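Local atomic coordinates of endoglucanase (Clostridium thermocellum, PDB entry 2E4T), a protein that hydrolyses internal beta-1,4-glucosidic bonds of cellulose and xyloglucan, the part modelled here being the glycoside hydrolase family 44 domain of a larger enzyme. Residues A[34-39]-A[403-408]; A[397-402]-A[477-482]; A[25-30]-A[384-389]. One frame throughout, in Å; residues are numbered along the deposited sequence. Where two conformers were deposited one is given.

How the interactions relate
Interaction 3 pairs strand 26-30 with strand 388-391, neighbours in the eight-stranded parallel barrel. The chain then runs on into helix 398-408, whose later half meets loop 34-39 in interaction 1 and whose first turns meet strand 477-480 of the nine-stranded sheet in interaction 2. Along the chain, the segments of interaction 1 alternate with those of both others, while interaction 3 closes before interaction 2 opens. Interactions 1 and 2 have centres 11 Å apart and share the zinc ion, with Asp35 N and Glu401 OE2 probably hydrogen-bonded. Thr39 links interaction 1 to interaction 3, whose centre lies 12 Å away; the centres of 2 and 3 are 20 Å apart, without touching. The helix thus joins barrel and second domain.

Interaction 1 of 3, residues A[34-39]-A[403-408]; sequences LDATVT and GINLYT. With ZN (zinc ion), chain B; GOL (glycerol), chain G.
Asn405 reaches across to the 34-39 loop with its side-chain amide. Its OD1 accepts the backbone N-H of Thr37 at 2.8 Å from N, nearly straight (167° at the hydrogen) and in the plane of the amide. The amide serves two partners: ND2 donates to O3 of a glycerol at 2.9 Å, while O2 of that molecule, probably from the crystallisation liquor, donates to Asp35 O. The amide of Asn405 thus reaches the loop at two points, Thr37 N directly and Asp35 O by way of the glycerol.

One turn on, Thr408 OG1 gives its proton to Thr37 O at 2.7 Å, so both backbone polar atoms of Thr37 are held by helix side chains. This hydroxyl sits between the backbone N and carbonyl carbon (chi1 63°) and approaches 26° out of the carbonyl plane. Thr37 OG1 itself turns to Asn409 ND2 and to a water.

In the barrel fold, the 34-39 segment is the loop from strand 26-30 to strand 40-43, and helix 398-408 follows the last barrel strand; loop and helix meet here.

Ile404 supplies the apolar part. Its CD1 touches Leu34 CD1 at 3.8 Å, the two side chains crossing at about a right angle, and its CG2 packs 4.1 Å from Ala36 CB. Asp35, centre of an inverse gamma turn, leads its carboxylate away from the helix segment, and OD2 binds the zinc ion at 2.0 Å, together with Ala395 O and Glu401.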
# COMPACT_ATOMS: atom_id res chain seq x y z
N LEU A 34 9.76 9.95 -0.78
CA LEU A 34 10.90 9.11 -0.42
C LEU A 34 12.10 9.34 -1.33
O LEU A 34 11.98 9.71 -2.49
CB LEU A 34 10.54 7.63 -0.51
CG LEU A 34 9.46 7.14 0.46
CD1 LEU A 34 9.31 5.61 0.30
CD2 LEU A 34 9.77 7.51 1.89
N ASP A 35 13.26 8.95 -0.78
CA ASP A 35 14.50 8.81 -1.54
C ASP A 35 14.53 7.41 -2.17
O ASP A 35 15.35 6.54 -1.84
CB ASP A 35 15.69 8.94 -0.61
CG ASP A 35 15.61 10.18 0.26
OD1 ASP A 35 15.38 11.28 -0.30
OD2 ASP A 35 15.83 10.10 1.51
N ALA A 36 13.56 7.18 -3.05
CA ALA A 36 13.45 5.88 -3.73
C ALA A 36 12.67 6.15 -5.00
O ALA A 36 11.85 7.09 -5.08
CB ALA A 36 12.69 4.87 -2.90
N THR A 37 12.91 5.31 -6.00
CA THR A 37 12.08 5.31 -7.21
C THR A 37 10.83 4.51 -6.90
O THR A 37 10.92 3.30 -6.55
CB THR A 37 12.88 4.68 -8.36
OG1 THR A 37 14.09 5.45 -8.56
CG2 THR A 37 12.06 4.59 -9.62
N VAL A 38 9.69 5.17 -6.85
CA VAL A 38 8.43 4.51 -6.52
C VAL A 38 7.55 4.46 -7.74
O VAL A 38 7.69 5.21 -8.70
CB VAL A 38 7.70 5.19 -5.34
CG1 VAL A 38 8.60 5.24 -4.09
CG2 VAL A 38 7.18 6.58 -5.68
N THR A 39 6.56 3.51 -7.68
CA THR A 39 5.70 3.28 -8.85
C THR A 39 4.23 3.57 -8.58
O THR A 39 3.39 3.40 -9.45
CB THR A 39 5.86 1.86 -9.36
OG1 THR A 39 5.42 0.97 -8.32
CG2 THR A 39 7.31 1.55 -9.73
N GLY A 403 15.36 -1.18 0.08
CA GLY A 403 14.53 -2.34 -0.23
C GLY A 403 13.63 -2.09 -1.45
O GLY A 403 13.44 -2.99 -2.29
N ILE A 404 13.09 -0.87 -1.53
CA ILE A 404 12.27 -0.49 -2.70
C ILE A 404 13.16 -0.41 -3.96
O ILE A 404 12.84 -1.00 -5.00
CB ILE A 404 11.53 0.85 -2.44
CG1 ILE A 404 10.53 0.68 -1.30
CG2 ILE A 404 10.88 1.33 -3.71
CD1 ILE A 404 9.99 2.00 -0.75
N ASN A 405 14.27 0.37 -3.88
CA ASN A 405 15.12 0.53 -5.07
C ASN A 405 15.71 -0.78 -5.55
O ASN A 405 16.04 -0.91 -6.74
CB ASN A 405 16.25 1.54 -4.79
CG ASN A 405 15.77 2.97 -4.90
OD1 ASN A 405 14.80 3.31 -5.56
ND2 ASN A 405 16.56 3.86 -4.22
N LEU A 406 15.88 -1.77 -4.68
CA LEU A 406 16.40 -3.07 -5.12
C LEU A 406 15.47 -3.64 -6.23
O LEU A 406 15.95 -4.37 -7.12
CB LEU A 406 16.52 -4.01 -3.95
CG LEU A 406 17.40 -5.25 -4.22
CD1 LEU A 406 18.85 -4.91 -4.44
CD2 LEU A 406 17.22 -6.25 -3.06
N TYR A 407 14.17 -3.34 -6.13
CA TYR A 407 13.22 -3.73 -7.15
C TYR A 407 13.06 -2.71 -8.26
O TYR A 407 12.90 -3.09 -9.43
CB TYR A 407 11.83 -3.99 -6.55
CG TYR A 407 11.78 -5.25 -5.72
CD1 TYR A 407 11.24 -6.44 -6.27
CD2 TYR A 407 12.25 -5.27 -4.41
CE1 TYR A 407 11.18 -7.60 -5.54
CE2 TYR A 407 12.23 -6.44 -3.66
CZ TYR A 407 11.65 -7.62 -4.21
OH TYR A 407 11.62 -8.80 -3.51
N THR A 408 13.03 -1.42 -7.95
CA THR A 408 12.61 -0.43 -8.92
C THR A 408 13.73 0.27 -9.64
O THR A 408 13.47 0.92 -10.69
CB THR A 408 11.73 0.66 -8.23
OG1 THR A 408 12.61 1.29 -7.29
CG2 THR A 408 10.51 0.08 -7.59
ZN ZN B . 15.94 8.50 2.65
C1 GOL G . 18.28 5.29 0.22
O1 GOL G . 19.44 6.09 0.18
C2 GOL G . 18.05 4.62 -1.13
O2 GOL G . 17.89 5.60 -2.15
C3 GOL G . 19.17 3.68 -1.47
O3 GOL G . 18.79 2.93 -2.64
O HOH W 1 16.57 5.73 -7.16

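Interaction 2 of 3, residues A[397-402]-A[477-482]. With ZN (zinc ion), chain B.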
# COMPACT_ATOMS: atom_id res chain seq x y z
N ASN A 397 13.90 6.56 6.46
CA ASN A 397 13.91 5.10 6.42
C ASN A 397 14.81 4.62 5.28
O ASN A 397 14.32 4.11 4.24
CB ASN A 397 12.49 4.57 6.29
CG ASN A 397 11.65 4.87 7.49
OD1 ASN A 397 11.79 4.20 8.51
ND2 ASN A 397 10.72 5.82 7.38
N ASN A 398 16.11 4.85 5.44
CA ASN A 398 17.05 4.63 4.32
C ASN A 398 17.13 3.17 3.88
O ASN A 398 17.31 2.89 2.70
CB ASN A 398 18.45 5.16 4.66
CG ASN A 398 19.01 4.60 5.95
OD1 ASN A 398 18.39 4.72 7.02
ND2 ASN A 398 20.22 4.03 5.89
N TYR A 399 17.08 2.23 4.85
CA TYR A 399 17.07 0.82 4.47
C TYR A 399 15.74 0.41 3.83
O TYR A 399 15.74 -0.39 2.88
CB TYR A 399 17.49 -0.09 5.62
CG TYR A 399 18.99 -0.19 5.75
CD1 TYR A 399 19.70 -1.02 4.90
CD2 TYR A 399 19.70 0.54 6.72
CE1 TYR A 399 21.10 -1.14 5.01
CE2 TYR A 399 21.09 0.43 6.84
CZ TYR A 399 21.79 -0.43 6.00
OH TYR A 399 23.15 -0.53 6.15
N THR A 400 14.59 0.94 4.31
CA THR A 400 13.35 0.65 3.61
C THR A 400 13.46 1.12 2.16
O THR A 400 13.02 0.44 1.20
CB THR A 400 12.18 1.38 4.30
OG1 THR A 400 12.24 1.18 5.70
CG2 THR A 400 10.86 0.98 3.71
N GLU A 401 14.02 2.32 1.97
CA GLU A 401 14.18 2.88 0.63
C GLU A 401 15.07 2.02 -0.24
O GLU A 401 14.79 1.81 -1.44
CB GLU A 401 14.73 4.31 0.74
CG GLU A 401 13.70 5.25 1.32
CD GLU A 401 14.29 6.62 1.70
OE1 GLU A 401 15.50 6.69 2.11
OE2 GLU A 401 13.55 7.64 1.64
N ALA A 402 16.17 1.49 0.33
CA ALA A 402 17.03 0.56 -0.41
C ALA A 402 16.21 -0.68 -0.82
O ALA A 402 16.40 -1.22 -1.92
CB ALA A 402 18.22 0.16 0.42
N TRP A 477 23.77 -6.77 -7.64
CA TRP A 477 23.69 -5.53 -6.88
C TRP A 477 23.19 -5.85 -5.48
O TRP A 477 22.35 -6.75 -5.32
CB TRP A 477 22.74 -4.53 -7.58
CG TRP A 477 23.29 -4.00 -8.86
CD1 TRP A 477 23.86 -2.74 -9.00
CD2 TRP A 477 23.33 -4.59 -10.14
NE1 TRP A 477 24.22 -2.53 -10.28
CE2 TRP A 477 23.93 -3.65 -11.01
CE3 TRP A 477 22.90 -5.81 -10.66
CZ2 TRP A 477 24.13 -3.90 -12.38
CZ3 TRP A 477 23.07 -6.07 -12.01
CH2 TRP A 477 23.70 -5.13 -12.83
N ALA A 478 23.73 -5.18 -4.45
CA ALA A 478 23.34 -5.58 -3.09
C ALA A 478 23.45 -4.41 -2.13
O ALA A 478 24.18 -3.44 -2.36
CB ALA A 478 24.22 -6.74 -2.59
N PHE A 479 22.72 -4.55 -1.01
CA PHE A 479 22.95 -3.71 0.16
C PHE A 479 23.10 -4.62 1.39
O PHE A 479 22.78 -5.81 1.39
CB PHE A 479 21.85 -2.64 0.36
CG PHE A 479 20.46 -3.17 0.66
CD1 PHE A 479 20.09 -3.54 1.95
CD2 PHE A 479 19.50 -3.27 -0.36
CE1 PHE A 479 18.80 -3.95 2.22
CE2 PHE A 479 18.21 -3.68 -0.08
CZ PHE A 479 17.84 -4.00 1.22
N ASP A 480 23.68 -4.02 2.46
CA ASP A 480 24.09 -4.81 3.61
C ASP A 480 24.31 -3.82 4.78
O ASP A 480 24.00 -2.63 4.66
CB ASP A 480 25.31 -5.68 3.30
CG ASP A 480 26.45 -4.85 2.76
OD1 ASP A 480 26.64 -3.67 3.20
OD2 ASP A 480 27.20 -5.39 1.90
N ARG A 481 24.85 -4.29 5.89
CA ARG A 481 25.07 -3.39 7.06
C ARG A 481 26.08 -2.32 6.75
O ARG A 481 26.08 -1.27 7.42
CB ARG A 481 25.48 -4.20 8.28
CG ARG A 481 24.28 -4.82 8.91
CD ARG A 481 24.61 -5.79 9.99
NE ARG A 481 25.27 -6.98 9.44
CZ ARG A 481 25.65 -8.02 10.17
NH1 ARG A 481 25.44 -8.01 11.51
NH2 ARG A 481 26.26 -9.04 9.60
N GLY A 482 27.00 -2.56 5.84
CA GLY A 482 27.99 -1.53 5.53
C GLY A 482 27.38 -0.27 4.93
O GLY A 482 27.89 0.85 5.14
ZN ZN B . 15.94 8.50 2.65
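Phe479 turns one face of its ring to Ala402 CB, a CH-pi contact in which the methyl stands 3.9 Å from the ring centroid, 18° off the normal and shifted toward the rim. It joins the two domains: helix 398-408 belongs to the TIM-like barrel part, and strand 474-480 to the nine-stranded sheet of the second domain. The segments of helix and strand run nearly antiparallel, with their axes 10.0 Å apart. CG of Phe479, set between the backbone N and the carbonyl carbon (chi1 64°), lies 4.0 Å from Ala402 CB.

Tyr399, three residues before Ala402 on the helix, meets the same phenylalanine with its ring edge: CD1 is 3.9 Å from Phe479 CD1, which lies in the plane of the tyrosine ring. The ring continues to Asp480, where Tyr399 OH donates to Asp480 O at 2.7 Å, 19° out of the carbonyl plane. A mostly apolar contact thus has one hydrogen bond at its end. Ile368 of helix 368-384 packs on both rings. The carboxylate of Asp480 is engaged elsewhere, OD2 forming a salt bridge with Arg489.

Glu401, on the same helix, takes no part in this contact and binds the zinc ion through OE1 at 1.9 Å. Back at the interface, the helix also offers its backbone to the phenylalanine: Ala402 O comes 3.6 Å from Phe479 CE2.

Interaction 3 of 3, residues A[25-30]-A[384-389]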
# COMPACT_ATOMS: atom_id res chain seq x y z
N PRO A 25 2.67 -3.65 -11.51
CA PRO A 25 3.74 -2.64 -11.43
C PRO A 25 3.62 -1.72 -10.23
O PRO A 25 4.59 -1.02 -9.93
CB PRO A 25 3.61 -1.85 -12.74
CG PRO A 25 2.99 -2.84 -13.75
CD PRO A 25 2.02 -3.65 -12.85
N TYR A 26 2.43 -1.66 -9.61
CA TYR A 26 2.09 -0.60 -8.66
C TYR A 26 2.32 -1.01 -7.21
O TYR A 26 1.93 -0.27 -6.29
CB TYR A 26 0.62 -0.17 -8.84
CG TYR A 26 0.27 0.05 -10.29
CD1 TYR A 26 1.03 0.94 -11.10
CD2 TYR A 26 -0.81 -0.62 -10.87
CE1 TYR A 26 0.71 1.12 -12.45
CE2 TYR A 26 -1.14 -0.44 -12.20
CZ TYR A 26 -0.40 0.43 -12.99
OH TYR A 26 -0.72 0.60 -14.32
N ILE A 27 3.01 -2.16 -6.96
CA ILE A 27 3.26 -2.59 -5.62
C ILE A 27 4.39 -1.84 -4.93
O ILE A 27 4.56 -1.96 -3.71
CB ILE A 27 3.51 -4.11 -5.54
CG1 ILE A 27 4.70 -4.52 -6.39
CG2 ILE A 27 2.21 -4.86 -5.92
CD1 ILE A 27 5.12 -5.96 -6.13
N TYR A 28 5.17 -1.06 -5.69
CA TYR A 28 6.38 -0.41 -5.18
C TYR A 28 6.14 1.06 -4.89
O TYR A 28 6.94 1.94 -5.24
CB TYR A 28 7.54 -0.58 -6.19
CG TYR A 28 7.71 -2.00 -6.68
CD1 TYR A 28 8.22 -3.01 -5.87
CD2 TYR A 28 7.40 -2.34 -8.00
CE1 TYR A 28 8.40 -4.30 -6.33
CE2 TYR A 28 7.57 -3.64 -8.47
CZ TYR A 28 8.09 -4.62 -7.65
OH TYR A 28 8.28 -5.93 -8.07
N GLY A 29 4.99 1.36 -4.23
CA GLY A 29 4.60 2.74 -4.03
C GLY A 29 4.90 3.28 -2.63
O GLY A 29 5.33 2.56 -1.71
N SER A 30 4.59 4.59 -2.47
CA SER A 30 4.73 5.23 -1.17
C SER A 30 3.59 6.27 -0.97
O SER A 30 2.97 6.74 -1.92
CB SER A 30 6.10 5.93 -0.99
OG SER A 30 6.22 7.09 -1.81
N TYR A 384 2.32 -13.06 -4.75
CA TYR A 384 1.00 -13.48 -4.33
C TYR A 384 -0.09 -12.64 -4.96
O TYR A 384 -1.27 -12.90 -4.70
CB TYR A 384 0.93 -13.65 -2.79
CG TYR A 384 1.82 -14.79 -2.27
CD1 TYR A 384 1.37 -16.09 -2.26
CD2 TYR A 384 3.11 -14.58 -1.91
CE1 TYR A 384 2.20 -17.14 -1.85
CE2 TYR A 384 3.97 -15.61 -1.50
CZ TYR A 384 3.51 -16.91 -1.52
OH TYR A 384 4.39 -17.91 -1.18
N GLY A 385 0.24 -11.66 -5.80
CA GLY A 385 -0.78 -11.00 -6.59
C GLY A 385 -1.38 -9.75 -6.02
O GLY A 385 -2.46 -9.34 -6.50
N VAL A 386 -0.69 -9.07 -5.09
CA VAL A 386 -1.16 -7.76 -4.67
C VAL A 386 -1.06 -6.79 -5.84
O VAL A 386 -0.12 -6.84 -6.63
CB VAL A 386 -0.33 -7.30 -3.44
CG1 VAL A 386 -0.58 -5.88 -3.07
CG2 VAL A 386 -0.58 -8.24 -2.27
N TYR A 387 -2.08 -5.91 -5.95
CA TYR A 387 -2.16 -4.98 -7.07
C TYR A 387 -1.40 -3.66 -6.84
O TYR A 387 -0.76 -3.12 -7.76
CB TYR A 387 -3.64 -4.65 -7.30
CG TYR A 387 -3.91 -3.64 -8.37
CD1 TYR A 387 -3.57 -3.89 -9.70
CD2 TYR A 387 -4.54 -2.44 -8.06
CE1 TYR A 387 -3.84 -2.95 -10.69
CE2 TYR A 387 -4.85 -1.51 -9.06
CZ TYR A 387 -4.51 -1.79 -10.38
OH TYR A 387 -4.80 -0.93 -11.41
N LEU A 388 -1.51 -3.11 -5.64
CA LEU A 388 -0.91 -1.81 -5.34
C LEU A 388 -0.51 -1.85 -3.88
O LEU A 388 -1.22 -2.43 -3.04
CB LEU A 388 -1.91 -0.67 -5.65
CG LEU A 388 -1.43 0.75 -5.35
CD1 LEU A 388 -2.02 1.74 -6.34
CD2 LEU A 388 -1.77 1.20 -3.93
N ALA A 389 0.62 -1.19 -3.55
CA ALA A 389 0.99 -1.06 -2.14
C ALA A 389 1.76 0.24 -2.01
O ALA A 389 2.51 0.64 -2.90
CB ALA A 389 1.80 -2.27 -1.65
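Ile27 and Ala389 lie in the close-packed part of this contact. Ile27 CG2 presses to 3.1 Å from Val386 O, and with CG2 anti to the carbonyl carbon of its own residue it also reaches Val386 CG1, 4.1 Å away. Ala389 CB rests against Ile27 O. Around these groups the backbones join by two hydrogen bonds: Ala389 N donates to Tyr26 O at 3.2 Å, and Gly29 N donates to Ala389 O at 2.9 Å, the latter bent to 132°. Tyr26 O takes a CA-H contact from Leu388 as well, so that carbonyl is approached by two successive residues. Phe381 of helix 368-384 covers Ile27, Val386 and Ala389.

Tyr26 and Tyr387 form the partly exposed side, their rings meeting at ordinary van der Waals distance rather than by the short approach of Ile27. They lie side by side, pointing the same way, as an offset edge-to-face pair with centroids 5.6 Å apart and planes at 80°. The edge of Tyr26 is the one turned in, its CD2 lying 3.8 Å from Tyr387 CE1. The hydroxyl of Tyr387 is hydrogen-bonded to Glu226. Upstream, Gly385, with positive phi, follows helix 368-384 in a Schellman motif.

The chain runs from helix 368-384 into strand 388-391, beside strand 26-30, and this parallel pairing of the last barrel strand with the first is the mark of a closed TIM-like barrel.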